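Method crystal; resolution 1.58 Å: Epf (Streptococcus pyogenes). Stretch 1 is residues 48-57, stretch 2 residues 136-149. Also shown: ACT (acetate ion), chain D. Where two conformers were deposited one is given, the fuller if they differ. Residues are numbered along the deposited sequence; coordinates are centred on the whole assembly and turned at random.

Stretch 1, residues 48-57: ATDSYVFHLI
Stretch 2 136-149: AFNKTTDDSFKISD

Residues 51-54 form a short strand that runs antiparallel to the strand ending at K146, with axes 4.8 Å apart at closest approach and N-to-C directions 165° apart. Y52 faces F145 as the hydrogen-bonded pair (CA to CA 5.4 Å): Y52 N donates to F145 O at 2.8 Å, and F145 N to Y52 O at 3.1 Å. S51 and K146 form the neighbouring non-hydrogen-bonded pair, their CA atoms 4.5 Å apart. Both strands are extended, with phi/psi of -125/144 at Y52 and -163/165 at F145.

Y52 and F145 point to the same face of the sheet. Y52 (chi1 -75°, chi2 76°) and F145 (chi1 76°, chi2 -86°) lie nearly parallel, planes at 8° and centroids 4.8 Å apart, but slid so that the rings barely overlap. The slide brings Y52 CB over the F145 ring, 3.9 Å from its centroid. Farther along the tyrosine, CE1 meets I147 CG1 at 3.7 Å; I147 adopts the m, t rotamer. On the other face lie the side chains of S51 and K146, with S51 OG 3.6 Å from K146 CD.

Beyond K146 the chain turns into a 3-10 segment, I147 to D149, and D50 (chi1 t, phi/psi -74/-21) reaches into this turn. D50 O accepts from I147 N at 2.9 Å and also lies 3.2 Å from K146 CA. Its carboxylate grips S148 twice: S148 N donates to D50 OD1 at 2.9 Å, and S148 OG (chi1 p) to D50 OD2 at 2.6 Å. A long salt bridge joins D50 OD2 to K146 NZ at 3.9 Å, and a water links the same two atoms, though weakly at the lysine.

At the opposite end of the strand, the loop before S144 makes a hollow for F54 (chi1 -169°, chi2 81°). T141 CA sits over one face of the F54 ring, 3.9 Å from its centroid, while F54 CB packs against T141 O at 3.3 Å. F137 (chi1 163°, chi2 56°) meets F54 rim to rim, planes at 10°, CE1 to CE1 3.5 Å. Here the backbones spread, and a water bridges the gap, accepting from F54 N at 2.9 Å and donating to D143 O at 2.7 Å. L56 CD2 approaches T141 CB at 4.1 Å. An acetate lies at the edge of the F54 ring, its OXT 3.9 Å from F54 CE2 and accepting from I57 N at 2.9 Å.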

# COMPACT_ATOMS: atom_id res chain seq x y z
N ALA A 48 -25.18 -11.59 0.68
CA ALA A 48 -24.00 -11.15 -0.06
C ALA A 48 -24.28 -9.78 -0.74
O ALA A 48 -24.33 -9.65 -1.98
CB ALA A 48 -23.56 -12.20 -1.08
N THR A 49 -24.53 -8.76 0.10
CA THR A 49 -24.79 -7.41 -0.39
C THR A 49 -23.45 -6.62 -0.42
O THR A 49 -22.37 -7.17 -0.18
CB THR A 49 -25.84 -6.72 0.51
OG1 THR A 49 -25.24 -6.45 1.78
CG2 THR A 49 -27.14 -7.57 0.70
N ASP A 50 -23.53 -5.33 -0.67
CA ASP A 50 -22.33 -4.51 -0.65
C ASP A 50 -21.85 -4.27 0.80
O ASP A 50 -20.68 -3.95 0.99
CB ASP A 50 -22.69 -3.15 -1.31
CG ASP A 50 -21.57 -2.15 -1.45
OD1 ASP A 50 -20.47 -2.55 -1.86
OD2 ASP A 50 -21.82 -0.95 -1.20
N SER A 51 -22.75 -4.43 1.80
CA SER A 51 -22.48 -4.08 3.19
C SER A 51 -22.13 -5.26 4.08
O SER A 51 -22.80 -6.29 4.06
CB SER A 51 -23.69 -3.37 3.77
OG SER A 51 -23.95 -2.19 3.03
N TYR A 52 -21.08 -5.06 4.88
CA TYR A 52 -20.56 -6.08 5.79
C TYR A 52 -20.49 -5.58 7.21
O TYR A 52 -20.12 -4.42 7.46
CB TYR A 52 -19.12 -6.46 5.36
CG TYR A 52 -19.06 -7.32 4.12
CD1 TYR A 52 -19.28 -6.78 2.86
CD2 TYR A 52 -18.83 -8.69 4.21
CE1 TYR A 52 -19.26 -7.57 1.71
CE2 TYR A 52 -18.79 -9.49 3.08
CZ TYR A 52 -19.04 -8.94 1.83
OH TYR A 52 -19.00 -9.72 0.70
N VAL A 53 -20.77 -6.48 8.16
CA VAL A 53 -20.65 -6.19 9.58
C VAL A 53 -19.73 -7.22 10.23
O VAL A 53 -19.39 -8.23 9.62
CB VAL A 53 -22.02 -6.16 10.29
CG1 VAL A 53 -22.96 -5.13 9.67
CG2 VAL A 53 -22.65 -7.56 10.32
N PHE A 54 -19.31 -6.95 11.47
CA PHE A 54 -18.32 -7.76 12.15
C PHE A 54 -18.85 -9.16 12.47
O PHE A 54 -19.99 -9.31 12.91
CB PHE A 54 -17.83 -7.02 13.41
CG PHE A 54 -16.62 -7.64 14.05
CD1 PHE A 54 -15.35 -7.39 13.55
CD2 PHE A 54 -16.74 -8.43 15.20
CE1 PHE A 54 -14.22 -7.95 14.16
CE2 PHE A 54 -15.60 -8.95 15.83
CZ PHE A 54 -14.35 -8.72 15.30
N HIS A 55 -18.01 -10.19 12.24
CA HIS A 55 -18.33 -11.60 12.41
C HIS A 55 -17.92 -12.04 13.80
O HIS A 55 -16.79 -12.48 14.04
CB HIS A 55 -17.59 -12.40 11.32
CG HIS A 55 -17.79 -13.89 11.29
ND1 HIS A 55 -17.33 -14.72 12.32
CD2 HIS A 55 -18.31 -14.67 10.32
CE1 HIS A 55 -17.61 -15.96 11.94
NE2 HIS A 55 -18.19 -15.99 10.74
N LEU A 56 -18.87 -11.93 14.74
CA LEU A 56 -18.59 -12.31 16.13
C LEU A 56 -18.32 -13.80 16.29
O LEU A 56 -18.86 -14.61 15.53
CB LEU A 56 -19.73 -11.89 17.05
CG LEU A 56 -20.13 -10.43 17.02
CD1 LEU A 56 -21.53 -10.24 17.58
CD2 LEU A 56 -19.12 -9.55 17.77
N ILE A 57 -17.46 -14.14 17.24
CA ILE A 57 -17.16 -15.53 17.57
C ILE A 57 -17.33 -15.61 19.11
O ILE A 57 -17.40 -14.55 19.75
CB ILE A 57 -15.79 -16.02 17.06
CG1 ILE A 57 -14.64 -15.24 17.73
CG2 ILE A 57 -15.76 -15.91 15.51
CD1 ILE A 57 -13.22 -15.58 17.27
N ALA A 136 -8.33 0.12 7.00
CA ALA A 136 -7.84 -0.88 7.94
C ALA A 136 -8.94 -1.31 8.88
O ALA A 136 -9.83 -0.51 9.19
CB ALA A 136 -6.69 -0.28 8.77
N PHE A 137 -8.89 -2.57 9.33
CA PHE A 137 -9.76 -3.06 10.40
C PHE A 137 -9.43 -2.17 11.60
O PHE A 137 -8.24 -1.97 11.91
CB PHE A 137 -9.48 -4.52 10.66
CG PHE A 137 -10.00 -5.04 11.99
CD1 PHE A 137 -11.34 -4.90 12.33
CD2 PHE A 137 -9.16 -5.74 12.86
CE1 PHE A 137 -11.83 -5.42 13.54
CE2 PHE A 137 -9.65 -6.26 14.06
CZ PHE A 137 -10.98 -6.09 14.39
N ASN A 138 -10.45 -1.57 12.20
CA ASN A 138 -10.23 -0.56 13.23
C ASN A 138 -10.17 -1.12 14.67
O ASN A 138 -10.19 -0.33 15.61
CB ASN A 138 -11.27 0.57 13.10
CG ASN A 138 -12.63 0.23 13.65
OD1 ASN A 138 -12.87 -0.90 14.06
ND2 ASN A 138 -13.51 1.24 13.76
N LYS A 139 -10.01 -2.46 14.85
CA LYS A 139 -9.81 -3.08 16.15
C LYS A 139 -11.01 -2.82 17.10
O LYS A 139 -10.84 -2.57 18.31
CB LYS A 139 -8.47 -2.61 16.78
CG LYS A 139 -7.29 -2.78 15.83
CD LYS A 139 -6.01 -2.11 16.36
CE LYS A 139 -5.34 -2.89 17.46
NZ LYS A 139 -5.21 -4.31 17.09
N THR A 140 -12.23 -2.92 16.54
CA THR A 140 -13.47 -2.85 17.31
C THR A 140 -14.40 -3.96 16.85
O THR A 140 -14.34 -4.35 15.67
CB THR A 140 -14.18 -1.48 17.19
OG1 THR A 140 -14.67 -1.31 15.86
CG2 THR A 140 -13.28 -0.30 17.58
N THR A 141 -15.30 -4.42 17.74
CA THR A 141 -16.24 -5.49 17.38
C THR A 141 -17.48 -4.94 16.66
O THR A 141 -18.41 -5.72 16.38
CB THR A 141 -16.65 -6.33 18.59
OG1 THR A 141 -17.22 -5.45 19.56
CG2 THR A 141 -15.48 -7.13 19.16
N ASP A 142 -17.50 -3.63 16.33
CA ASP A 142 -18.62 -3.09 15.57
C ASP A 142 -18.08 -2.42 14.29
O ASP A 142 -18.78 -1.65 13.62
CB ASP A 142 -19.52 -2.16 16.41
CG ASP A 142 -18.86 -0.88 16.88
OD1 ASP A 142 -17.61 -0.82 16.89
OD2 ASP A 142 -19.60 0.08 17.19
N ASP A 143 -16.84 -2.79 13.88
CA ASP A 143 -16.32 -2.30 12.62
C ASP A 143 -17.21 -2.81 11.49
O ASP A 143 -17.88 -3.84 11.62
CB ASP A 143 -14.86 -2.74 12.40
CG ASP A 143 -14.10 -1.95 11.34
OD1 ASP A 143 -14.57 -0.83 10.95
OD2 ASP A 143 -13.04 -2.44 10.89
N SER A 144 -17.25 -2.06 10.40
CA SER A 144 -18.08 -2.40 9.25
C SER A 144 -17.48 -1.81 8.01
O SER A 144 -16.57 -0.96 8.11
CB SER A 144 -19.49 -1.85 9.46
OG SER A 144 -19.44 -0.44 9.50
N PHE A 145 -17.93 -2.26 6.85
CA PHE A 145 -17.44 -1.69 5.60
C PHE A 145 -18.36 -2.06 4.46
O PHE A 145 -19.20 -2.97 4.60
CB PHE A 145 -16.00 -2.17 5.24
CG PHE A 145 -15.87 -3.57 4.69
CD1 PHE A 145 -15.76 -4.67 5.55
CD2 PHE A 145 -15.81 -3.80 3.32
CE1 PHE A 145 -15.66 -5.97 5.04
CE2 PHE A 145 -15.71 -5.10 2.81
CZ PHE A 145 -15.63 -6.19 3.68
N LYS A 146 -18.18 -1.34 3.34
CA LYS A 146 -18.89 -1.59 2.08
C LYS A 146 -17.86 -1.88 1.01
O LYS A 146 -16.84 -1.20 0.98
CB LYS A 146 -19.76 -0.40 1.66
CG LYS A 146 -20.98 -0.13 2.53
CD LYS A 146 -22.07 0.60 1.73
CE LYS A 146 -21.78 2.05 1.44
NZ LYS A 146 -22.57 2.55 0.28
N ILE A 147 -18.10 -2.88 0.15
CA ILE A 147 -17.11 -3.17 -0.90
C ILE A 147 -16.86 -1.90 -1.71
O ILE A 147 -15.70 -1.58 -2.03
CB ILE A 147 -17.63 -4.30 -1.81
CG1 ILE A 147 -17.78 -5.61 -1.03
CG2 ILE A 147 -16.70 -4.49 -3.03
CD1 ILE A 147 -18.42 -6.77 -1.87
N SER A 148 -17.95 -1.18 -2.03
CA SER A 148 -17.92 0.03 -2.86
C SER A 148 -17.14 1.20 -2.21
O SER A 148 -16.89 2.19 -2.91
CB SER A 148 -19.35 0.47 -3.18
OG SER A 148 -20.03 0.83 -2.00
N ASP A 149 -16.69 1.07 -0.94
CA ASP A 149 -15.85 2.12 -0.31
C ASP A 149 -14.40 2.07 -0.87
O ASP A 149 -13.61 2.95 -0.55
CB ASP A 149 -15.77 1.95 1.23
CG ASP A 149 -17.06 2.11 2.04
OD1 ASP A 149 -17.97 2.84 1.57
OD2 ASP A 149 -17.13 1.55 3.17
C ACT D . -15.61 -11.32 19.38
O ACT D . -14.51 -10.73 19.35
OXT ACT D . -16.19 -11.87 18.42
CH3 ACT D . -16.37 -11.46 20.71
O HOH W 1 -24.11 0.29 -1.66
O HOH W 2 -20.18 -4.53 12.81